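Local coordinates for protein response regulator (Vibrio cholerae O1 biovar El Tor, PDB 7KPO) that probably binds DNA as the DNA-binding domain of the sensor histidine kinase ChiS, at residues 18-23 / 32-37; 41-46 / 50-55. All blocks are in the same frame, centred on the assembly; numbering follows the deposited sequence. Where two conformers were deposited one is given.

Contact 1: 18-23 / 32-37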
loop_
_atom_site.group_PDB
_atom_site.type_symbol
_atom_site.label_atom_id
_atom_site.label_comp_id
_atom_site.label_asym_id
_atom_site.label_seq_id
_atom_site.Cartn_x
_atom_site.Cartn_y
_atom_site.Cartn_z
ATOM N N SER A 18 -14.441 4.810 4.875
ATOM C CA SER A 18 -13.331 5.459 4.133
ATOM C C SER A 18 -12.881 4.549 2.990
ATOM O O SER A 18 -12.734 5.023 1.850
ATOM C CB SER A 18 -12.163 5.758 5.047
ATOM O OG SER A 18 -12.494 6.745 6.009
ATOM N N ALA A 19 -12.691 3.273 3.300
ATOM C CA ALA A 19 -12.189 2.316 2.294
ATOM C C ALA A 19 -13.194 2.183 1.147
ATOM O O ALA A 19 -12.769 2.157 -0.013
ATOM C CB ALA A 19 -11.906 0.990 2.945
ATOM N N LEU A 20 -14.486 2.088 1.457
ATOM C CA LEU A 20 -15.490 1.937 0.369
ATOM C C LEU A 20 -15.560 3.201 -0.483
ATOM O O LEU A 20 -15.700 3.076 -1.700
ATOM C CB LEU A 20 -16.856 1.593 0.958
ATOM C CG LEU A 20 -17.039 0.124 1.313
ATOM C CD1 LEU A 20 -18.325 -0.084 2.082
ATOM C CD2 LEU A 20 -17.017 -0.745 0.062
ATOM N N ASN A 21 -15.481 4.373 0.134
ATOM C CA ASN A 21 -15.528 5.626 -0.662
ATOM C C ASN A 21 -14.329 5.660 -1.616
ATOM O O ASN A 21 -14.493 6.078 -2.780
ATOM C CB ASN A 21 -15.579 6.847 0.253
ATOM C CG ASN A 21 -16.840 6.898 1.090
ATOM O OD1 ASN A 21 -17.828 6.229 0.786
ATOM N ND2 ASN A 21 -16.812 7.694 2.144
ATOM N N TYR A 22 -13.164 5.228 -1.136
ATOM C CA TYR A 22 -11.931 5.198 -1.960
ATOM C C TYR A 22 -12.089 4.170 -3.090
ATOM O O TYR A 22 -11.777 4.478 -4.246
ATOM C CB TYR A 22 -10.760 4.921 -1.021
ATOM C CG TYR A 22 -9.406 4.840 -1.669
ATOM C CD1 TYR A 22 -8.750 5.976 -2.109
ATOM C CD2 TYR A 22 -8.748 3.628 -1.773
ATOM C CE1 TYR A 22 -7.486 5.901 -2.673
ATOM C CE2 TYR A 22 -7.486 3.536 -2.331
ATOM C CZ TYR A 22 -6.854 4.677 -2.785
ATOM O OH TYR A 22 -5.613 4.571 -3.340
ATOM N N TRP A 23 -12.556 2.969 -2.752
ATOM C CA TRP A 23 -12.818 1.918 -3.767
ATOM C C TRP A 23 -13.710 2.477 -4.876
ATOM O O TRP A 23 -13.366 2.337 -6.059
ATOM C CB TRP A 23 -13.498 0.714 -3.112
ATOM C CG TRP A 23 -14.130 -0.213 -4.103
ATOM C CD1 TRP A 23 -15.427 -0.194 -4.529
ATOM C CD2 TRP A 23 -13.484 -1.270 -4.833
ATOM N NE1 TRP A 23 -15.633 -1.172 -5.463
ATOM C CE2 TRP A 23 -14.464 -1.853 -5.664
ATOM C CE3 TRP A 23 -12.188 -1.795 -4.848
ATOM C CZ2 TRP A 23 -14.181 -2.929 -6.502
ATOM C CZ3 TRP A 23 -11.908 -2.854 -5.680
ATOM C CH2 TRP A 23 -12.895 -3.413 -6.493
ATOM N N PHE A 32 -21.410 -2.801 -4.291
ATOM C CA PHE A 32 -21.903 -4.151 -4.645
ATOM C C PHE A 32 -20.778 -4.951 -5.298
ATOM O O PHE A 32 -20.623 -6.143 -4.915
ATOM C CB PHE A 32 -23.095 -4.076 -5.597
ATOM C CG PHE A 32 -23.510 -5.417 -6.139
ATOM C CD1 PHE A 32 -22.894 -5.949 -7.261
ATOM C CD2 PHE A 32 -24.495 -6.157 -5.511
ATOM C CE1 PHE A 32 -23.262 -7.193 -7.748
ATOM C CE2 PHE A 32 -24.870 -7.397 -6.007
ATOM C CZ PHE A 32 -24.253 -7.911 -7.124
ATOM N N THR A 33 -20.067 -4.326 -6.255
ATOM C CA THR A 33 -18.971 -4.971 -7.027
ATOM C C THR A 33 -17.807 -5.316 -6.094
ATOM O O THR A 33 -17.191 -6.376 -6.291
ATOM C CB THR A 33 -18.546 -4.102 -8.212
ATOM O OG1 THR A 33 -19.691 -4.041 -9.061
ATOM C CG2 THR A 33 -17.361 -4.666 -8.963
ATOM N N PHE A 34 -17.475 -4.432 -5.160
ATOM C CA PHE A 34 -16.415 -4.793 -4.192
ATOM C C PHE A 34 -16.789 -6.116 -3.501
ATOM O O PHE A 34 -15.941 -7.019 -3.422
ATOM C CB PHE A 34 -16.208 -3.682 -3.162
ATOM C CG PHE A 34 -15.615 -4.217 -1.889
ATOM C CD1 PHE A 34 -14.321 -4.709 -1.860
ATOM C CD2 PHE A 34 -16.385 -4.302 -0.744
ATOM C CE1 PHE A 34 -13.802 -5.257 -0.699
ATOM C CE2 PHE A 34 -15.862 -4.842 0.417
ATOM C CZ PHE A 34 -14.572 -5.315 0.437
ATOM N N ALA A 35 -18.029 -6.222 -3.023
ATOM C CA ALA A 35 -18.478 -7.433 -2.292
ATOM C C ALA A 35 -18.468 -8.651 -3.205
ATOM O O ALA A 35 -17.944 -9.697 -2.817
ATOM C CB ALA A 35 -19.887 -7.205 -1.754
ATOM N N GLU A 36 -19.058 -8.487 -4.376
ATOM C CA GLU A 36 -19.206 -9.608 -5.320
ATOM C C GLU A 36 -17.841 -10.075 -5.838
ATOM O O GLU A 36 -17.583 -11.291 -5.822
ATOM C CB GLU A 36 -20.111 -9.145 -6.458
ATOM C CG GLU A 36 -20.355 -10.222 -7.478
ATOM C CD GLU A 36 -21.011 -11.460 -6.905
ATOM O OE1 GLU A 36 -21.907 -11.308 -6.043
ATOM O OE2 GLU A 36 -20.612 -12.570 -7.306
ATOM N N GLN A 37 -16.994 -9.139 -6.264
ATOM C CA GLN A 37 -15.690 -9.526 -6.857
ATOM C C GLN A 37 -14.757 -10.093 -5.776
ATOM O O GLN A 37 -14.083 -11.101 -6.046
ATOM C CB GLN A 37 -15.077 -8.324 -7.572
ATOM C CG GLN A 37 -14.034 -8.713 -8.607
ATOM C CD GLN A 37 -14.622 -9.457 -9.788
ATOM O OE1 GLN A 37 -15.824 -9.393 -10.067
ATOM N NE2 GLN A 37 -13.768 -10.164 -10.513
#
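Phe-34 of helix 31-38 meets Trp-23 and Leu-20 of helix 2-27. Its CB sits over one face of the Trp-23 indole, displaced toward the rim. The distance to the centroid of the five-membered ring is 3.6 Å, a CH-pi contact. The closest indole atom is NE1, 3.5 Å from Phe-34 CB, with CE2 next. With CG anti to the backbone N (chi1 156°), the phenyl ring leads off from the indole. It then turns its edge toward the indole face. This makes an edge-to-face pair, with the planes 63° apart. Further out, Phe-34 CD2 touches Leu-20 CD2 at 3.7 Å. The two side chains cross at about a right angle.

The far end of the indole reaches the preceding residue, Thr-33, in a loose contact of 4.4 Å from Trp-23 CZ2 to Thr-33 CG2. Trp-23 NE1 donates a hydrogen bond to Ser-30 O, just before the second segment, which fixes the indole edge. Ser-76 of helix 70-83 also packs on Phe-34. The axes of segments 18-23 and 32-37 run at 98° and come within 10.9 Å of each other. Large side chains fill this distance, an aromatic helix-helix packing in the core of a mainly helical domain.

Contact 2: 41-46 / 50-55; sequences WRVYLD and LQTRTL. With FMT (formic acid), chain H; FMT (formic acid), chain G.
Backbone bonds join Tyr-44 and Gln-51 as an antiparallel hydrogen-bonded pair. Tyr-44 N donates to Gln-51 O at 2.8 Å, and Gln-51 N donates back to Tyr-44 O at 2.7 Å. Leu-45 and Leu-50 form the adjoining non-hydrogen-bonded pair.

Charge and pi contacts gather round Tyr-44. They are tentative, holding for one of two deposited conformers of Arg-53. In it the guanidinium stacks over the phenol, with centres 3.9 Å apart and planes at 25°, a cation-pi contact. A bend at chi3 (63°) folds the arginine tip over the ring. Its NH2 also makes a long salt bridge to Asp-46 OD1, at 3.7 Å.

Apolar contacts come at both ends. Leu-45 and Leu-50 lie side by side and point the same way, CD2 to CD2 at 3.5 Å. Val-43 CG1 joins through Leu-50 CD2, 3.9 Å away. At the other end Leu-55 CD1 stands over the Trp-41 indole, 3.7 Å from the centroid of its five-membered ring.

A formic acid (chain H), probably from the crystallisation liquor, bridges the segments. Its O2 accepts from Tyr-44 OH and Thr-54 OG1. Its O1 accepts from Arg-42 N and from a water. That water also donates to Arg-42 O, at 2.7 Å, and accepts from Leu-55 N.

The whole is a two-stranded beta hairpin running through an inverse gamma turn at Thr-52 into helix 53-57.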
loop_
_atom_site.group_PDB
_atom_site.type_symbol
_atom_site.label_atom_id
_atom_site.label_comp_id
_atom_site.label_asym_id
_atom_site.label_seq_id
_atom_site.Cartn_x
_atom_site.Cartn_y
_atom_site.Cartn_z
ATOM N N TRP A 41 -18.163 -10.366 1.168
ATOM C CA TRP A 41 -19.494 -10.049 1.742
ATOM C C TRP A 41 -20.566 -10.621 0.832
ATOM O O TRP A 41 -20.387 -10.585 -0.396
ATOM C CB TRP A 41 -19.670 -8.538 1.910
ATOM C CG TRP A 41 -18.608 -7.905 2.750
ATOM C CD1 TRP A 41 -17.426 -7.387 2.314
ATOM C CD2 TRP A 41 -18.628 -7.732 4.179
ATOM N NE1 TRP A 41 -16.706 -6.900 3.370
ATOM C CE2 TRP A 41 -17.418 -7.097 4.524
ATOM C CE3 TRP A 41 -19.538 -8.057 5.191
ATOM C CZ2 TRP A 41 -17.106 -6.768 5.838
ATOM C CZ3 TRP A 41 -19.225 -7.731 6.493
ATOM C CH2 TRP A 41 -18.023 -7.097 6.808
ATOM N N ARG A 42 -21.647 -11.098 1.433
ATOM C CA ARG A 42 -22.749 -11.730 0.684
ATOM C C ARG A 42 -23.715 -10.697 0.109
ATOM O O ARG A 42 -23.844 -9.567 0.629
ATOM C CB ARG A 42 -23.478 -12.752 1.555
ATOM C CG ARG A 42 -22.645 -13.986 1.863
ATOM C CD ARG A 42 -23.500 -15.099 2.427
ATOM N NE ARG A 42 -24.491 -15.533 1.448
ATOM C CZ ARG A 42 -25.453 -16.421 1.683
ATOM N NH1 ARG A 42 -25.573 -16.976 2.878
ATOM N NH2 ARG A 42 -26.300 -16.744 0.720
ATOM N N VAL A 43 -24.351 -11.121 -0.971
ATOM C CA VAL A 43 -25.397 -10.351 -1.687
ATOM C C VAL A 43 -26.736 -11.008 -1.352
ATOM O O VAL A 43 -26.814 -12.259 -1.367
ATOM C CB VAL A 43 -25.115 -10.341 -3.198
ATOM C CG1 VAL A 43 -26.322 -9.891 -4.005
ATOM C CG2 VAL A 43 -23.885 -9.505 -3.519
ATOM N N TYR A 44 -27.740 -10.183 -1.071
ATOM C CA TYR A 44 -29.084 -10.672 -0.681
ATOM C C TYR A 44 -30.151 -9.964 -1.512
ATOM O O TYR A 44 -29.871 -8.861 -2.024
ATOM C CB TYR A 44 -29.334 -10.394 0.806
ATOM C CG TYR A 44 -28.433 -11.135 1.763
ATOM C CD1 TYR A 44 -28.787 -12.383 2.253
ATOM C CD2 TYR A 44 -27.234 -10.590 2.191
ATOM C CE1 TYR A 44 -27.971 -13.072 3.135
ATOM C CE2 TYR A 44 -26.406 -11.267 3.073
ATOM C CZ TYR A 44 -26.775 -12.513 3.549
ATOM O OH TYR A 44 -25.964 -13.185 4.417
ATOM N N LEU A 45 -31.310 -10.615 -1.655
ATOM C CA LEU A 45 -32.510 -10.051 -2.332
ATOM C C LEU A 45 -33.446 -9.499 -1.253
ATOM O O LEU A 45 -34.146 -10.305 -0.610
ATOM C CB LEU A 45 -33.193 -11.143 -3.162
ATOM C CG LEU A 45 -32.636 -11.346 -4.569
ATOM C CD1 LEU A 45 -33.066 -12.689 -5.139
ATOM C CD2 LEU A 45 -33.061 -10.208 -5.486
ATOM N N ASP A 46 -33.418 -8.179 -1.054
ATOM C CA ASP A 46 -34.257 -7.493 -0.036
ATOM C C ASP A 46 -35.126 -6.444 -0.731
ATOM O O ASP A 46 -34.585 -5.710 -1.582
ATOM C CB ASP A 46 -33.390 -6.803 1.020
ATOM C CG ASP A 46 -32.434 -7.732 1.746
ATOM O OD1 ASP A 46 -32.753 -8.932 1.863
ATOM O OD2 ASP A 46 -31.366 -7.250 2.166
ATOM N N LEU A 50 -31.039 -6.309 -5.147
ATOM C CA LEU A 50 -29.774 -6.916 -4.635
ATOM C C LEU A 50 -29.115 -5.931 -3.666
ATOM O O LEU A 50 -28.954 -4.756 -4.037
ATOM C CB LEU A 50 -28.817 -7.258 -5.782
ATOM C CG LEU A 50 -29.273 -8.355 -6.743
ATOM C CD1 LEU A 50 -28.197 -8.633 -7.781
ATOM C CD2 LEU A 50 -29.621 -9.636 -5.997
ATOM N N GLN A 51 -28.744 -6.407 -2.478
ATOM C CA GLN A 51 -28.126 -5.524 -1.455
ATOM C C GLN A 51 -27.012 -6.265 -0.713
ATOM O O GLN A 51 -27.133 -7.484 -0.510
ATOM C CB GLN A 51 -29.155 -5.090 -0.406
ATOM C CG GLN A 51 -30.390 -4.390 -0.962
ATOM C CD GLN A 51 -30.121 -3.012 -1.516
ATOM O OE1 GLN A 51 -29.031 -2.463 -1.386
ATOM N NE2 GLN A 51 -31.140 -2.426 -2.123
ATOM N N THR A 52 -25.969 -5.533 -0.327
ATOM C CA THR A 52 -24.873 -6.078 0.518
ATOM C C THR A 52 -25.357 -5.840 1.951
ATOM O O THR A 52 -24.777 -5.023 2.653
ATOM C CB THR A 52 -23.541 -5.416 0.154
ATOM O OG1 THR A 52 -23.698 -4.000 0.241
ATOM C CG2 THR A 52 -23.082 -5.766 -1.243
ATOM N N ARG A 53 -26.405 -6.564 2.326
ATOM C CA ARG A 53 -27.130 -6.363 3.612
ATOM C C ARG A 53 -26.192 -6.343 4.828
ATOM O O ARG A 53 -26.343 -5.413 5.645
ATOM C CB ARG A 53 -28.209 -7.437 3.770
ATOM C CG ARG A 53 -29.188 -7.170 4.905
ATOM C CD ARG A 53 -30.235 -8.263 4.982
ATOM N NE ARG A 53 -29.635 -9.554 5.280
ATOM C CZ ARG A 53 -30.270 -10.716 5.208
ATOM N NH1 ARG A 53 -29.634 -11.834 5.506
ATOM N NH2 ARG A 53 -31.534 -10.757 4.825
ATOM N N THR A 54 -25.307 -7.324 4.964
ATOM C CA THR A 54 -24.446 -7.337 6.177
ATOM C C THR A 54 -23.368 -6.251 6.092
ATOM O O THR A 54 -23.155 -5.547 7.093
ATOM C CB THR A 54 -23.870 -8.733 6.413
ATOM O OG1 THR A 54 -24.966 -9.646 6.406
ATOM C CG2 THR A 54 -23.113 -8.822 7.718
ATOM N N LEU A 55 -22.700 -6.129 4.947
ATOM C CA LEU A 55 -21.671 -5.072 4.783
ATOM C C LEU A 55 -22.270 -3.705 5.148
ATOM O O LEU A 55 -21.607 -2.911 5.825
ATOM C CB LEU A 55 -21.201 -5.078 3.327
ATOM C CG LEU A 55 -20.280 -3.932 2.914
ATOM C CD1 LEU A 55 -19.015 -3.899 3.762
ATOM C CD2 LEU A 55 -19.938 -4.040 1.433
HETATM C C FMT H . -22.360 -11.707 5.130
HETATM O O1 FMT H . -21.940 -10.829 4.398
HETATM O O2 FMT H . -23.631 -11.952 5.394
HETATM C C FMT G . -31.369 -14.015 -0.041
HETATM O O1 FMT G . -31.561 -13.095 -0.812
HETATM O O2 FMT G . -30.253 -14.674 0.071
HETATM O O HOH W 1 -23.309 -8.482 3.090
#

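From the N terminus, helix 2-27 leads through a short connection into helix 31-38. Contact 1 closes that turn. The chain then runs on into the hairpin. Contact 2 closes the smaller loop between strands 44-46 and 49-51, and joins the approach to the hairpin to the start of helix 53-57. The two loops follow one another in series and neither encloses the other. Their centres are about 13 Å apart, yet they touch. Phe-34 CE2 packs on Trp-41 CD1 at 3.5 Å, and Phe-32 CE2 meets Val-43 CG2. Ala-35 CB lies against Thr-52 CG2. Helix 31-38 thus touches both helix 2-27 and the hairpin region. Met-16 of helix 2-27 also reaches Trp-41 and Leu-55, a second tie.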